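Local coordinates for protein 3-oxosteroid 1-dehydrogenase (Sterolibacterium denitrificans, PDB 7P18) that probably catalyses the FAD-dependent 1,2-dehydrogenation of 3-oxosteroids, giving the corresponding 3-oxo-Delta(1)-steroids, at residues L229-E234 with I249-N254. Numbering follows the deposited sequence.
With FAD (flavin-adenine dinucleotide), chain C.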
ATOM      1  N   LEU A 229      -2.507  23.315  -1.555  1.00 31.87           N
ATOM      2  CA  LEU A 229      -2.104  22.642  -0.289  1.00 30.47           C
ATOM      3  C   LEU A 229      -2.805  23.335   0.884  1.00 29.72           C
ATOM      4  O   LEU A 229      -3.309  24.447   0.699  1.00 33.36           O
ATOM      5  CB  LEU A 229      -0.582  22.682  -0.148  1.00 30.32           C
ATOM      6  CG  LEU A 229       0.190  21.932  -1.234  1.00 32.22           C
ATOM      7  CD1 LEU A 229       1.665  22.255  -1.202  1.00 30.94           C
ATOM      8  CD2 LEU A 229       0.017  20.425  -1.073  1.00 30.61           C
ATOM      9  N   ASN A 230      -2.886  22.655   2.020  1.00 29.60           N
ATOM     10  CA  ASN A 230      -3.421  23.228   3.278  1.00 31.62           C
ATOM     11  C   ASN A 230      -4.859  23.663   3.036  1.00 34.77           C
ATOM     12  O   ASN A 230      -5.271  24.675   3.648  1.00 30.13           O
ATOM     13  CB  ASN A 230      -2.536  24.391   3.728  1.00 30.63           C
ATOM     14  CG  ASN A 230      -1.089  23.993   3.849  1.00 26.22           C
ATOM     15  OD1 ASN A 230      -0.223  24.528   3.156  1.00 34.97           O
ATOM     16  ND2 ASN A 230      -0.840  23.033   4.703  1.00 28.59           N
ATOM     17  N   THR A 231      -5.586  22.938   2.170  1.00 30.11           N
ATOM     18  CA  THR A 231      -6.946  23.317   1.708  1.00 33.02           C
ATOM     19  C   THR A 231      -7.864  22.111   1.833  1.00 31.38           C
ATOM     20  O   THR A 231      -8.213  21.483   0.837  1.00 31.71           O
ATOM     21  CB  THR A 231      -6.912  23.884   0.280  1.00 34.96           C
ATOM     22  OG1 THR A 231      -6.033  25.008   0.257  1.00 34.01           O
ATOM     23  CG2 THR A 231      -8.274  24.328  -0.204  1.00 36.04           C
ATOM     24  N   PRO A 232      -8.264  21.743   3.060  1.00 31.22           N
ATOM     25  CA  PRO A 232      -9.133  20.596   3.271  1.00 31.17           C
ATOM     26  C   PRO A 232     -10.559  20.803   2.745  1.00 34.56           C
ATOM     27  O   PRO A 232     -11.186  21.836   3.020  1.00 32.32           O
ATOM     28  CB  PRO A 232      -9.182  20.430   4.795  1.00 32.03           C
ATOM     29  CG  PRO A 232      -8.832  21.806   5.333  1.00 33.47           C
ATOM     30  CD  PRO A 232      -7.877  22.390   4.329  1.00 33.25           C
ATOM     31  N   PHE A 233     -11.060  19.793   2.037  1.00 28.45           N
ATOM     32  CA  PHE A 233     -12.504  19.595   1.832  1.00 29.60           C
ATOM     33  C   PHE A 233     -13.200  19.558   3.182  1.00 28.35           C
ATOM     34  O   PHE A 233     -12.712  18.872   4.114  1.00 27.78           O
ATOM     35  CB  PHE A 233     -12.739  18.310   1.028  1.00 27.91           C
ATOM     36  CG  PHE A 233     -14.160  17.836   1.045  1.00 27.55           C
ATOM     37  CD1 PHE A 233     -14.624  17.086   2.103  1.00 26.67           C
ATOM     38  CD2 PHE A 233     -15.010  18.093  -0.029  1.00 29.63           C
ATOM     39  CE1 PHE A 233     -15.924  16.624   2.114  1.00 31.50           C
ATOM     40  CE2 PHE A 233     -16.305  17.615  -0.015  1.00 27.89           C
ATOM     41  CZ  PHE A 233     -16.760  16.897   1.055  1.00 28.10           C
ATOM     42  N   GLU A 234     -14.373  20.190   3.257  1.00 30.83           N
ATOM     43  CA  GLU A 234     -15.300  20.100   4.405  1.00 29.68           C
ATOM     44  C   GLU A 234     -16.655  19.515   4.035  1.00 27.87           C
ATOM     45  O   GLU A 234     -17.212  18.775   4.840  1.00 28.07           O
ATOM     46  CB  GLU A 234     -15.649  21.504   4.911  1.00 37.46           C
ATOM     47  CG  GLU A 234     -14.532  22.213   5.597  1.00 43.47           C
ATOM     48  CD  GLU A 234     -15.004  23.382   6.452  1.00 50.40           C
ATOM     49  OE1 GLU A 234     -16.248  23.755   6.424  1.00 41.41           O
ATOM     50  OE2 GLU A 234     -14.122  23.900   7.147  1.00 53.81           O
ATOM     51  N   ILE A 249     -17.897  22.054  -3.895  1.00 28.14           N
ATOM     52  CA  ILE A 249     -17.470  21.712  -2.517  1.00 28.60           C
ATOM     53  C   ILE A 249     -17.261  23.002  -1.727  1.00 33.30           C
ATOM     54  O   ILE A 249     -16.984  24.027  -2.339  1.00 32.25           O
ATOM     55  CB  ILE A 249     -16.178  20.876  -2.538  1.00 31.22           C
ATOM     56  CG1 ILE A 249     -14.988  21.644  -3.112  1.00 29.71           C
ATOM     57  CG2 ILE A 249     -16.419  19.569  -3.280  1.00 32.18           C
ATOM     58  CD1 ILE A 249     -13.643  20.948  -2.964  1.00 30.46           C
ATOM     59  N   VAL A 250     -17.310  22.882  -0.410  1.00 30.66           N
ATOM     60  CA  VAL A 250     -16.744  23.891   0.539  1.00 32.94           C
ATOM     61  C   VAL A 250     -15.385  23.379   1.020  1.00 30.45           C
ATOM     62  O   VAL A 250     -15.320  22.224   1.502  1.00 29.74           O
ATOM     63  CB  VAL A 250     -17.678  24.102   1.738  1.00 33.30           C
ATOM     64  CG1 VAL A 250     -17.136  25.202   2.649  1.00 34.28           C
ATOM     65  CG2 VAL A 250     -19.119  24.381   1.287  1.00 36.32           C
ATOM     66  N   VAL A 251     -14.364  24.220   0.923  1.00 28.55           N
ATOM     67  CA  VAL A 251     -13.037  23.995   1.548  1.00 30.96           C
ATOM     68  C   VAL A 251     -12.765  25.081   2.600  1.00 34.11           C
ATOM     69  O   VAL A 251     -13.505  26.085   2.675  1.00 32.41           O
ATOM     70  CB  VAL A 251     -11.916  23.966   0.503  1.00 32.10           C
ATOM     71  CG1 VAL A 251     -12.146  22.826  -0.491  1.00 32.71           C
ATOM     72  CG2 VAL A 251     -11.751  25.320  -0.206  1.00 33.89           C
ATOM     73  N   LYS A 252     -11.742  24.836   3.403  1.00 32.63           N
ATOM     74  CA  LYS A 252     -11.127  25.813   4.342  1.00 41.23           C
ATOM     75  C   LYS A 252      -9.787  26.211   3.731  1.00 42.87           C
ATOM     76  O   LYS A 252      -8.910  25.368   3.639  1.00 41.00           O
ATOM     77  CB  LYS A 252     -11.030  25.184   5.728  1.00 45.21           C
ATOM     78  CG  LYS A 252     -10.743  26.151   6.862  1.00 59.75           C
ATOM     79  CD  LYS A 252     -10.477  25.459   8.194  1.00 63.83           C
ATOM     80  CE  LYS A 252      -9.322  26.079   8.959  1.00 67.25           C
ATOM     81  NZ  LYS A 252      -9.548  25.988  10.418  1.00 67.53           N
ATOM     82  N   ARG A 253      -9.683  27.443   3.233  1.00 47.67           N
ATOM     83  CA  ARG A 253      -8.547  27.945   2.415  1.00 53.74           C
ATOM     84  C   ARG A 253      -8.046  29.236   3.059  1.00 61.53           C
ATOM     85  O   ARG A 253      -8.872  30.149   3.238  1.00 62.27           O
ATOM     86  CB  ARG A 253      -9.035  28.169   0.982  1.00 52.44           C
ATOM     87  CG  ARG A 253      -8.121  28.993   0.093  1.00 51.90           C
ATOM     88  CD  ARG A 253      -6.850  28.287  -0.259  1.00 53.91           C
ATOM     89  NE  ARG A 253      -6.298  28.756  -1.512  1.00 55.15           N
ATOM     90  CZ  ARG A 253      -5.115  28.391  -1.985  1.00 54.61           C
ATOM     91  NH1 ARG A 253      -4.369  27.544  -1.300  1.00 57.65           N
ATOM     92  NH2 ARG A 253      -4.664  28.889  -3.126  1.00 55.21           N
ATOM     93  N   ASN A 254      -6.758  29.307   3.414  1.00 61.06           N
ATOM     94  CA  ASN A 254      -6.192  30.451   4.181  1.00 70.09           C
ATOM     95  C   ASN A 254      -7.024  30.655   5.452  1.00 62.81           C
ATOM     96  O   ASN A 254      -7.199  31.811   5.856  1.00 59.86           O
ATOM     97  CB  ASN A 254      -6.149  31.744   3.354  1.00 69.75           C
ATOM     98  CG  ASN A 254      -5.279  31.612   2.121  1.00 71.50           C
ATOM     99  OD1 ASN A 254      -5.722  31.870   1.001  1.00 83.73           O
ATOM    100  ND2 ASN A 254      -4.046  31.177   2.317  1.00 70.78           N
TER
HETATM  101  PA  FAD C 601      -3.756   8.619  -0.427  1.00 22.25           P
HETATM  102  O1A FAD C 601      -2.621   8.196  -1.288  1.00 20.93           O
HETATM  103  O2A FAD C 601      -3.445   8.526   1.043  1.00 21.24           O
HETATM  104  O5B FAD C 601      -4.127  10.105  -0.834  1.00 22.27           O
HETATM  105  C5B FAD C 601      -5.232  10.759  -0.157  1.00 21.40           C
HETATM  106  C4B FAD C 601      -4.895  12.212  -0.012  1.00 20.82           C
HETATM  107  O4B FAD C 601      -6.102  12.940   0.340  1.00 24.47           O
HETATM  108  C3B FAD C 601      -3.853  12.552   1.074  1.00 22.05           C
HETATM  109  O3B FAD C 601      -2.823  13.388   0.555  1.00 22.28           O
HETATM  110  C2B FAD C 601      -4.683  13.243   2.160  1.00 24.19           C
HETATM  111  O2B FAD C 601      -3.912  14.109   2.982  1.00 23.55           O
HETATM  112  C1B FAD C 601      -5.801  13.882   1.336  1.00 23.41           C
HETATM  113  N9A FAD C 601      -7.011  14.210   2.092  1.00 24.23           N
HETATM  114  C8A FAD C 601      -7.564  13.557   3.156  1.00 22.74           C
HETATM  115  N7A FAD C 601      -8.614  14.199   3.660  1.00 24.82           N
HETATM  116  C5A FAD C 601      -8.772  15.308   2.839  1.00 22.91           C
HETATM  117  C6A FAD C 601      -9.702  16.371   2.834  1.00 22.67           C
HETATM  118  N6A FAD C 601     -10.658  16.540   3.755  1.00 22.78           N
HETATM  119  N1A FAD C 601      -9.564  17.308   1.873  1.00 22.24           N
HETATM  120  C2A FAD C 601      -8.581  17.167   0.979  1.00 23.26           C
HETATM  121  N3A FAD C 601      -7.604  16.256   0.927  1.00 23.85           N
HETATM  122  C4A FAD C 601      -7.783  15.328   1.884  1.00 24.95           C
HETATM  123  N1  FAD C 601      -0.591  -0.182  -2.520  1.00 21.16           N
HETATM  124  C2  FAD C 601      -0.332  -0.647  -3.764  1.00 23.27           C
HETATM  125  O2  FAD C 601      -1.258  -0.937  -4.543  1.00 21.63           O
HETATM  126  N3  FAD C 601       0.919  -0.782  -4.215  1.00 21.91           N
HETATM  127  C4  FAD C 601       2.014  -0.732  -3.377  1.00 24.80           C
HETATM  128  O4  FAD C 601       3.134  -0.757  -3.877  1.00 23.17           O
HETATM  129  C4X FAD C 601       1.800  -0.280  -2.047  1.00 24.67           C
HETATM  130  N5  FAD C 601       2.828  -0.178  -1.221  1.00 24.67           N
HETATM  131  C5X FAD C 601       2.590   0.336   0.032  1.00 22.08           C
HETATM  132  C6  FAD C 601       3.684   0.545   0.904  1.00 25.62           C
HETATM  133  C7  FAD C 601       3.526   1.186   2.126  1.00 25.05           C
HETATM  134  C7M FAD C 601       4.716   1.429   3.031  1.00 24.43           C
HETATM  135  C8  FAD C 601       2.259   1.684   2.475  1.00 23.71           C
HETATM  136  C8M FAD C 601       2.060   2.415   3.791  1.00 27.91           C
HETATM  137  C9  FAD C 601       1.169   1.412   1.672  1.00 22.55           C
HETATM  138  C9A FAD C 601       1.308   0.787   0.417  1.00 23.19           C
HETATM  139  N10 FAD C 601       0.222   0.516  -0.430  1.00 22.20           N
HETATM  140  C10 FAD C 601       0.432   0.002  -1.703  1.00 23.65           C
HETATM  141  C1' FAD C 601      -1.122   1.012  -0.108  1.00 20.37           C
HETATM  142  C2' FAD C 601      -1.361   2.361  -0.820  1.00 20.47           C
HETATM  143  O2' FAD C 601      -0.340   3.318  -0.542  1.00 19.97           O
HETATM  144  C3' FAD C 601      -2.733   2.975  -0.491  1.00 19.24           C
HETATM  145  O3' FAD C 601      -3.755   1.979  -0.417  1.00 20.05           O
HETATM  146  C4' FAD C 601      -3.086   4.063  -1.483  1.00 20.17           C
HETATM  147  O4' FAD C 601      -2.011   4.991  -1.514  1.00 21.86           O
HETATM  148  C5' FAD C 601      -4.383   4.780  -1.179  1.00 20.20           C
HETATM  149  O5' FAD C 601      -4.495   5.835  -2.154  1.00 20.79           O
HETATM  150  P   FAD C 601      -5.608   6.958  -1.991  1.00 21.66           P
HETATM  151  O1P FAD C 601      -5.360   7.827  -3.148  1.00 21.93           O
HETATM  152  O2P FAD C 601      -6.930   6.412  -1.688  1.00 20.91           O
HETATM  153  O3P FAD C 601      -5.114   7.771  -0.659  1.00 22.35           O
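In Thr231, CG2 stands anti to the backbone N and OG1 beside it (chi1 -58°), which sends the methyl to Val251 and the hydroxyl to Arg253. Thr231 CG2 meets CG2 of Val251 at 3.6 Å, the two side chains crossing obliquely. Thr231 OG1 donates to Leu229 O, lying above that carbonyl plane, and accepts a weak, bent bond from Arg253 NH1 (3.4 Å). The Arg253 guanidinium also makes a cation-pi contact with Trp228. A valine in place of Thr231, lacking the hydroxyl, would probably leave Leu229 O without this donor and the Arg253 guanidinium freer to turn. The backbones pair as the open end of the antiparallel beta hairpin 233-239/245-253, with Phe233 and Val251 a non-hydrogen-bonded pair. Lys252 N donates to Pro232 O (3.1 Å) and Glu234 N to Val250 O (2.8 Å). Phe233 CG lies anti to its backbone N (chi1 166°). Ile249 CG2 sits at the edge of the Phe233 ring, 3.8 Å from Phe233 CE2, and both side chains touch Val13 of strand 10-13 in the five-stranded parallel sheet. Phe233 also reads the FAD adenine through its backbone: its N donates to FAD N1A (2.9 Å) and its O accepts from FAD N6A (3.1 Å). Near the solvent, Glu234 OE2 rests 3.6 Å from Lys252 CB, while the charged ends of the two side chains do not meet.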